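Side-chain contacts in nuclear transport factor 2 family protein (Rhodopseudomonas palustris, PDB 3DM8), which is of unknown function but belongs to the SnoaL-like branch of the NTF2 superfamily and may be an isomerase: residues 18-23 and 59-64; 38-43 and 127-132. All coordinates share one frame; numbering follows the deposited sequence. Where two conformers were deposited one is given.

Contact 1. Residues 18-23 and 59-64; sequences NDRQTE and VCRQIA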
ATOM      1  N   ASN A  18      13.316 -14.183 -11.342  1.00 19.00           N
ATOM      2  CA  ASN A  18      13.172 -14.539 -12.747  1.00 20.39           C
ATOM      3  C   ASN A  18      14.201 -15.537 -13.189  1.00 20.00           C
ATOM      4  O   ASN A  18      13.903 -16.498 -13.931  1.00 20.16           O
ATOM      5  CB  ASN A  18      13.106 -13.314 -13.652  1.00 21.03           C
ATOM      6  CG  ASN A  18      11.656 -12.902 -13.914  1.00 23.54           C
ATOM      7  OD1 ASN A  18      10.795 -13.108 -13.051  1.00 24.62           O
ATOM      8  ND2 ASN A  18      11.376 -12.372 -15.100  1.00 28.17           N
ATOM      9  N   ASP A  19      15.417 -15.369 -12.693  1.00 19.89           N
ATOM     10  CA  ASP A  19      16.536 -16.223 -13.181  1.00 19.72           C
ATOM     11  C   ASP A  19      17.002 -17.254 -12.168  1.00 19.62           C
ATOM     12  O   ASP A  19      17.926 -18.027 -12.430  1.00 19.43           O
ATOM     13  CB  ASP A  19      17.735 -15.366 -13.615  1.00 20.45           C
ATOM     14  CG  ASP A  19      17.419 -14.476 -14.782  1.00 23.91           C
ATOM     15  OD1 ASP A  19      17.503 -13.240 -14.656  1.00 29.41           O
ATOM     16  OD2 ASP A  19      17.045 -15.003 -15.838  1.00 30.05           O
ATOM     17  N   ARG A  20      16.357 -17.248 -11.015  1.00 18.87           N
ATOM     18  CA  ARG A  20      16.737 -18.096  -9.879  1.00 18.50           C
ATOM     19  C   ARG A  20      18.199 -17.958  -9.488  1.00 18.25           C
ATOM     20  O   ARG A  20      18.845 -18.925  -9.092  1.00 18.45           O
ATOM     21  CB  ARG A  20      16.432 -19.565 -10.134  1.00 19.59           C
ATOM     22  CG  ARG A  20      15.171 -19.772 -10.837  1.00 21.05           C
ATOM     23  CD  ARG A  20      13.991 -19.215 -10.074  1.00 24.91           C
ATOM     24  NE  ARG A  20      13.868 -19.693  -8.698  1.00 26.16           N
ATOM     25  CZ  ARG A  20      13.098 -20.719  -8.313  1.00 27.32           C
ATOM     26  NH1 ARG A  20      13.009 -21.035  -7.030  1.00 27.69           N
ATOM     27  NH2 ARG A  20      12.431 -21.428  -9.200  1.00 26.74           N
ATOM     28  N   GLN A  21      18.718 -16.753  -9.650  1.00 17.82           N
ATOM     29  CA  GLN A  21      20.073 -16.412  -9.234  1.00 18.19           C
ATOM     30  C   GLN A  21      19.968 -15.499  -8.025  1.00 17.94           C
ATOM     31  O   GLN A  21      19.603 -14.347  -8.160  1.00 17.17           O
ATOM     32  CB  GLN A  21      20.806 -15.673 -10.355  1.00 18.75           C
ATOM     33  CG  GLN A  21      21.127 -16.484 -11.588  1.00 23.18           C
ATOM     34  CD  GLN A  21      21.377 -15.600 -12.818  1.00 29.84           C
ATOM     35  OE1 GLN A  21      21.414 -14.353 -12.732  1.00 35.57           O
ATOM     36  NE2 GLN A  21      21.509 -16.237 -13.970  1.00 32.23           N
ATOM     37  N   THR A  22      20.320 -16.034  -6.860  1.00 18.25           N
ATOM     38  CA  THR A  22      19.987 -15.406  -5.570  1.00 18.80           C
ATOM     39  C   THR A  22      21.159 -14.787  -4.839  1.00 18.95           C
ATOM     40  O   THR A  22      21.015 -14.225  -3.768  1.00 18.98           O
ATOM     41  CB  THR A  22      19.287 -16.397  -4.616  1.00 19.95           C
ATOM     42  OG1 THR A  22      20.201 -17.424  -4.219  1.00 19.16           O
ATOM     43  CG2 THR A  22      18.044 -16.982  -5.273  1.00 18.27           C
ATOM     44  N   GLU A  23      22.328 -14.815  -5.457  1.00 20.30           N
ATOM     45  CA  GLU A  23      23.531 -14.346  -4.745  1.00 20.10           C
ATOM     46  C   GLU A  23      23.464 -12.858  -4.408  1.00 19.83           C
ATOM     47  O   GLU A  23      23.854 -12.461  -3.310  1.00 17.89           O
ATOM     48  CB  GLU A  23      24.807 -14.672  -5.517  1.00 22.36           C
ATOM     49  CG  GLU A  23      24.978 -16.166  -5.806  1.00 25.42           C
ATOM     50  CD  GLU A  23      23.950 -16.749  -6.837  1.00 30.01           C
ATOM     51  OE1 GLU A  23      23.562 -16.076  -7.827  1.00 29.87           O
ATOM     52  OE2 GLU A  23      23.547 -17.928  -6.645  1.00 36.90           O
ATOM     53  N   VAL A  59      11.001 -17.035   1.665  1.00 12.46           N
ATOM     54  CA  VAL A  59       9.865 -16.350   1.017  1.00 12.25           C
ATOM     55  C   VAL A  59      10.146 -16.118  -0.470  1.00 12.70           C
ATOM     56  O   VAL A  59       9.320 -16.365  -1.326  1.00 13.23           O
ATOM     57  CB  VAL A  59       9.510 -15.036   1.736  1.00 13.00           C
ATOM     58  CG1 VAL A  59       8.625 -14.073   0.891  1.00 12.52           C
ATOM     59  CG2 VAL A  59       8.888 -15.337   3.100  1.00 12.34           C
ATOM     60  N   CYS A  60      11.335 -15.580  -0.765  1.00 13.82           N
ATOM     61  CA  CYS A  60      11.642 -15.187  -2.116  1.00 14.23           C
ATOM     62  C   CYS A  60      11.796 -16.404  -3.020  1.00 13.61           C
ATOM     63  O   CYS A  60      11.466 -16.335  -4.206  1.00 13.69           O
ATOM     64  CB  CYS A  60      12.877 -14.280  -2.189  1.00 14.13           C
ATOM     65  SG  CYS A  60      12.561 -12.651  -1.447  1.00 16.23           S
ATOM     66  N   ARG A  61      12.222 -17.516  -2.432  1.00 13.88           N
ATOM     67  CA  ARG A  61      12.372 -18.799  -3.170  1.00 12.39           C
ATOM     68  C   ARG A  61      10.982 -19.324  -3.565  1.00 13.25           C
ATOM     69  O   ARG A  61      10.747 -19.744  -4.682  1.00 11.84           O
ATOM     70  CB  ARG A  61      13.108 -19.861  -2.349  1.00 13.34           C
ATOM     71  CG  ARG A  61      13.285 -21.194  -3.052  1.00 16.54           C
ATOM     72  CD  ARG A  61      13.674 -22.344  -2.070  1.00 22.03           C
ATOM     73  NE  ARG A  61      12.561 -22.697  -1.204  1.00 22.33           N
ATOM     74  CZ  ARG A  61      11.445 -23.261  -1.646  1.00 24.94           C
ATOM     75  NH1 ARG A  61      11.339 -23.534  -2.922  1.00 27.95           N
ATOM     76  NH2 ARG A  61      10.439 -23.551  -0.826  1.00 26.74           N
ATOM     77  N   GLN A  62      10.082 -19.276  -2.609  1.00 13.16           N
ATOM     78  CA  GLN A  62       8.701 -19.691  -2.843  1.00 14.02           C
ATOM     79  C   GLN A  62       8.004 -18.821  -3.890  1.00 13.62           C
ATOM     80  O   GLN A  62       7.276 -19.307  -4.753  1.00 13.74           O
ATOM     81  CB  GLN A  62       7.926 -19.636  -1.551  1.00 14.51           C
ATOM     82  CG  GLN A  62       8.372 -20.633  -0.542  1.00 16.30           C
ATOM     83  CD  GLN A  62       7.660 -20.410   0.787  1.00 22.04           C
ATOM     84  OE1 GLN A  62       7.837 -19.399   1.447  1.00 27.12           O
ATOM     85  NE2 GLN A  62       6.834 -21.354   1.164  1.00 26.33           N
ATOM     86  N   ILE A  63       8.231 -17.524  -3.824  1.00 13.42           N
ATOM     87  CA  ILE A  63       7.659 -16.609  -4.828  1.00 13.62           C
ATOM     88  C   ILE A  63       8.258 -16.924  -6.209  1.00 12.97           C
ATOM     89  O   ILE A  63       7.541 -16.980  -7.189  1.00 14.16           O
ATOM     90  CB  ILE A  63       7.901 -15.091  -4.496  1.00 12.48           C
ATOM     91  CG1 ILE A  63       7.137 -14.727  -3.235  1.00 13.52           C
ATOM     92  CG2 ILE A  63       7.456 -14.232  -5.667  1.00 12.05           C
ATOM     93  CD1 ILE A  63       7.526 -13.355  -2.615  1.00 15.08           C
ATOM     94  N   ALA A  64       9.573 -17.121  -6.274  1.00 12.97           N
ATOM     95  CA  ALA A  64      10.249 -17.398  -7.559  1.00 14.21           C
ATOM     96  C   ALA A  64       9.678 -18.647  -8.223  1.00 15.68           C
ATOM     97  O   ALA A  64       9.574 -18.758  -9.441  1.00 16.77           O
ATOM     98  CB  ALA A  64      11.743 -17.576  -7.360  1.00 13.28           C
TER
HETATM   99  O   HOH W   1      12.936 -23.879  -5.382  1.00 35.73           O

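Contact 2. Residues 38-43 and 127-132; sequences YGPIDM and DLVEQA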
ATOM      1  N   TYR A  38       1.690  -8.118   3.762  1.00 14.76           N
ATOM      2  CA  TYR A  38       0.361  -8.340   4.330  1.00 15.59           C
ATOM      3  C   TYR A  38      -0.540  -8.981   3.293  1.00 15.59           C
ATOM      4  O   TYR A  38      -0.980  -8.359   2.344  1.00 17.03           O
ATOM      5  CB  TYR A  38      -0.253  -7.035   4.865  1.00 15.76           C
ATOM      6  CG  TYR A  38       0.581  -6.473   5.995  1.00 16.99           C
ATOM      7  CD1 TYR A  38       1.416  -5.388   5.783  1.00 18.07           C
ATOM      8  CD2 TYR A  38       0.593  -7.069   7.249  1.00 19.00           C
ATOM      9  CE1 TYR A  38       2.198  -4.886   6.759  1.00 17.93           C
ATOM     10  CE2 TYR A  38       1.404  -6.549   8.263  1.00 21.95           C
ATOM     11  CZ  TYR A  38       2.212  -5.453   7.986  1.00 19.93           C
ATOM     12  OH  TYR A  38       3.038  -4.868   8.925  1.00 24.18           O
ATOM     13  N   GLY A  39      -0.872 -10.242   3.532  1.00 15.09           N
ATOM     14  CA  GLY A  39      -1.812 -10.921   2.658  1.00 14.49           C
ATOM     15  C   GLY A  39      -2.170 -12.295   3.184  1.00 15.06           C
ATOM     16  O   GLY A  39      -1.668 -12.711   4.220  1.00 14.51           O
ATOM     17  N   PRO A  40      -3.054 -12.990   2.484  1.00 15.90           N
ATOM     18  CA  PRO A  40      -3.700 -14.165   3.060  1.00 16.51           C
ATOM     19  C   PRO A  40      -2.841 -15.391   2.953  1.00 16.47           C
ATOM     20  O   PRO A  40      -2.694 -15.967   1.876  1.00 16.29           O
ATOM     21  CB  PRO A  40      -4.960 -14.341   2.211  1.00 16.59           C
ATOM     22  CG  PRO A  40      -4.754 -13.639   0.997  1.00 15.29           C
ATOM     23  CD  PRO A  40      -3.672 -12.572   1.224  1.00 16.56           C
ATOM     24  N   ILE A  41      -2.319 -15.814   4.097  1.00 17.29           N
ATOM     25  CA  ILE A  41      -1.299 -16.865   4.116  1.00 16.50           C
ATOM     26  C   ILE A  41      -1.904 -18.206   3.781  1.00 17.22           C
ATOM     27  O   ILE A  41      -1.176 -19.129   3.453  1.00 17.06           O
ATOM     28  CB  ILE A  41      -0.494 -16.959   5.426  1.00 18.02           C
ATOM     29  CG1 ILE A  41      -1.346 -17.338   6.616  1.00 19.80           C
ATOM     30  CG2 ILE A  41       0.311 -15.677   5.687  1.00 17.59           C
ATOM     31  CD1 ILE A  41      -0.530 -17.618   7.802  1.00 24.08           C
ATOM     32  N   ASP A  42      -3.234 -18.316   3.863  1.00 17.27           N
ATOM     33  CA  ASP A  42      -3.903 -19.592   3.548  0.50 17.85           C
ATOM     34  C   ASP A  42      -3.793 -19.893   2.073  1.00 17.07           C
ATOM     35  O   ASP A  42      -3.709 -21.057   1.661  1.00 18.16           O
ATOM     36  CB  ASP A  42      -5.383 -19.594   3.942  0.50 18.32           C
ATOM     37  CG  ASP A  42      -5.588 -19.565   5.424  0.50 20.52           C
ATOM     38  OD1 ASP A  42      -4.602 -19.743   6.174  0.50 22.70           O
ATOM     39  OD2 ASP A  42      -6.742 -19.348   5.826  0.50 24.08           O
ATOM     40  N   MET A  43      -3.815 -18.848   1.282  1.00 16.05           N
ATOM     41  CA  MET A  43      -3.634 -18.978  -0.148  1.00 16.33           C
ATOM     42  C   MET A  43      -2.177 -18.874  -0.558  1.00 15.94           C
ATOM     43  O   MET A  43      -1.711 -19.618  -1.418  1.00 15.07           O
ATOM     44  CB  MET A  43      -4.385 -17.920  -0.910  1.00 17.84           C
ATOM     45  CG  MET A  43      -4.427 -18.316  -2.347  1.00 20.73           C
ATOM     46  SD  MET A  43      -5.685 -17.474  -3.236  1.00 28.33           S
ATOM     47  CE  MET A  43      -5.150 -17.701  -4.937  1.00 30.65           C
ATOM     48  N   ASP A 127      -8.175  -8.259  -5.103  1.00 17.92           N
ATOM     49  CA  ASP A 127      -8.037  -8.325  -6.559  1.00 18.70           C
ATOM     50  C   ASP A 127      -7.117  -9.476  -6.913  1.00 17.46           C
ATOM     51  O   ASP A 127      -7.387 -10.256  -7.849  1.00 18.92           O
ATOM     52  CB  ASP A 127      -7.500  -7.027  -7.127  1.00 18.49           C
ATOM     53  CG  ASP A 127      -7.577  -6.984  -8.612  1.00 21.07           C
ATOM     54  OD1 ASP A 127      -6.565  -6.666  -9.232  1.00 29.42           O
ATOM     55  OD2 ASP A 127      -8.651  -7.257  -9.160  1.00 28.25           O
ATOM     56  N   LEU A 128      -6.083  -9.659  -6.093  1.00 17.51           N
ATOM     57  CA  LEU A 128      -5.099 -10.748  -6.341  1.00 16.95           C
ATOM     58  C   LEU A 128      -5.804 -12.092  -6.227  1.00 16.93           C
ATOM     59  O   LEU A 128      -5.683 -12.968  -7.097  1.00 18.08           O
ATOM     60  CB  LEU A 128      -3.901 -10.710  -5.360  1.00 16.77           C
ATOM     61  CG  LEU A 128      -2.912 -11.867  -5.273  1.00 15.61           C
ATOM     62  CD1 LEU A 128      -2.293 -12.277  -6.626  1.00 17.55           C
ATOM     63  CD2 LEU A 128      -1.769 -11.622  -4.212  1.00 16.87           C
ATOM     64  N   VAL A 129      -6.568 -12.261  -5.155  1.00 17.75           N
ATOM     65  CA  VAL A 129      -7.225 -13.565  -4.870  1.00 18.02           C
ATOM     66  C   VAL A 129      -8.231 -13.838  -5.972  1.00 19.52           C
ATOM     67  O   VAL A 129      -8.357 -14.961  -6.451  1.00 19.75           O
ATOM     68  CB  VAL A 129      -7.915 -13.655  -3.453  1.00 17.31           C
ATOM     69  CG1 VAL A 129      -8.930 -14.822  -3.418  1.00 18.04           C
ATOM     70  CG2 VAL A 129      -6.884 -13.790  -2.322  1.00 17.67           C
ATOM     71  N   GLU A 130      -8.970 -12.807  -6.368  1.00 20.63           N
ATOM     72  CA  GLU A 130      -9.968 -12.983  -7.416  1.00 22.06           C
ATOM     73  C   GLU A 130      -9.356 -13.443  -8.716  1.00 22.18           C
ATOM     74  O   GLU A 130      -9.879 -14.354  -9.418  1.00 21.29           O
ATOM     75  CB  GLU A 130     -10.768 -11.720  -7.666  1.00 24.21           C
ATOM     76  CG  GLU A 130     -11.768 -11.460  -6.559  1.00 27.64           C
ATOM     77  CD  GLU A 130     -13.148 -11.058  -7.060  1.00 31.57           C
ATOM     78  OE1 GLU A 130     -13.240 -10.286  -8.052  1.00 33.47           O
ATOM     79  OE2 GLU A 130     -14.147 -11.494  -6.428  1.00 30.26           O
ATOM     80  N   GLN A 131      -8.248 -12.805  -9.059  1.00 20.36           N
ATOM     81  CA  GLN A 131      -7.554 -13.144 -10.312  1.00 20.18           C
ATOM     82  C   GLN A 131      -6.994 -14.548 -10.271  1.00 20.32           C
ATOM     83  O   GLN A 131      -7.060 -15.292 -11.272  1.00 20.69           O
ATOM     84  CB  GLN A 131      -6.416 -12.172 -10.588  1.00 20.42           C
ATOM     85  CG  GLN A 131      -6.813 -10.813 -11.033  1.00 20.69           C
ATOM     86  CD  GLN A 131      -5.567  -9.974 -11.251  1.00 21.22           C
ATOM     87  OE1 GLN A 131      -4.878 -10.106 -12.276  1.00 18.35           O
ATOM     88  NE2 GLN A 131      -5.249  -9.130 -10.277  1.00 19.36           N
ATOM     89  N   ALA A 132      -6.484 -14.939  -9.107  1.00 19.72           N
ATOM     90  CA  ALA A 132      -5.870 -16.275  -8.951  1.00 20.99           C
ATOM     91  C   ALA A 132      -6.927 -17.395  -9.032  1.00 21.93           C
ATOM     92  O   ALA A 132      -6.667 -18.485  -9.589  1.00 23.21           O
ATOM     93  CB  ALA A 132      -5.064 -16.366  -7.628  1.00 20.27           C
TER

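Contact 1. Residues 18-23 and 59-64
R20 lays one face of its guanidinium group against the methyl of A64. CB of A64 stands 3.1 Å above the guanidinium plane, displaced toward the NE side of the group: R20 NE lies 3.3 Å from A64 CB, while R20 CZ is 3.6 Å from the same carbon. The bond from CA to CB of A64 points at the 18-23 segment. At the rim of the guanidinium, in its plane, comes the aliphatic part of R61, with R20 NH1 4.0 Å from R61 CG. The carbonyl of R61 approaches obliquely, its O being 3.5 Å from R20 NH1.

No direct hydrogen bond joins the two segments. A water accepts from R61 NH1 at 3.0 Å and, weakly, from R20 NH1 at 3.3 Å, linking two cations whose NH1 atoms stay 5.1 Å apart. What tethers both is D65, next along the helix: its carboxylate forms salt bridges with R20 through OD1 and with R61 through OD2, and would offset the like charges. R61 has a further ionic partner in E58, one turn earlier.

The route of R20 to this place begins in its backbone, which leaves helix 5-19 with positive phi (53°). From there the side chain folds back at chi2 and chi3 (-60° and -54°), carrying the guanidinium across to helix 53-66. Beneath this polar layer, A64 and I63 rest on L17 of helix 5-19. Apolar packing below and a network of arginines with D65 and E58 at the surface join two of the helices that lie over the curved sheet in the alpha+beta cone of the NTF2-like fold.

Contact 2. Residues 38-43 and 127-132
Where the loop after strand 33-38 meets helix 125-133, near the C-terminal end of the modelled chain, the meeting is apolar and turns on the branched side chain of V129. Its CG2 methyl serves two partners. P40 presents the CG corner of its ring to V129 CG2 at 3.9 Å, the two side chains sliding past each other in opposite directions, and M43 brings its sulfur to the same methyl, M43 SD to V129 CG2 being 4.0 Å. The other methyl also borders the thioether, with V129 CG1 4.2 Å from M43 SD.

M43 reaches this far because its CG is anti to the backbone N (chi1 -166°) and the chain stays extended beyond it, crossing the valine at a slant and ending beside A132. Carbon positions at that terminal methyl are too close to be reliable, so the detail there is doubtful. The loop sets P40 and M43 on one front: the backbone N of M43 bonds to O of P40 at 3.1 Å, closing a beta-turn through I41 and D42.

Further out, L128 packs on F44 and F47 of the same loop, and F126 of the second subunit packs on both P40 and V129. Loop, C-terminal helix and neighbouring chain thus share a small hydrophobic cluster where the last helix of an NTF2-like domain meets the second subunit.

Overall arrangement
Both contacts bring a helix against a chain segment that is mostly loop, yet their chemistry differs with their place. Contact 1 is a surface contact within one subunit, joining the end of helix 5-19 to helix 53-66 through a cation, a methyl and a water, with acidic neighbours that probably offset its charges. Contact 2 is partly buried and wholly apolar across its two segments, and another subunit adds to it. They share no helix or strand; the centres of contacts 1 and 2 lie about 20 Å apart, and the nearest atoms of contacts 1 and 2 about 9 Å. Along the chain their segments alternate, one contact lying among the helices over the sheet and the other beside the second subunit.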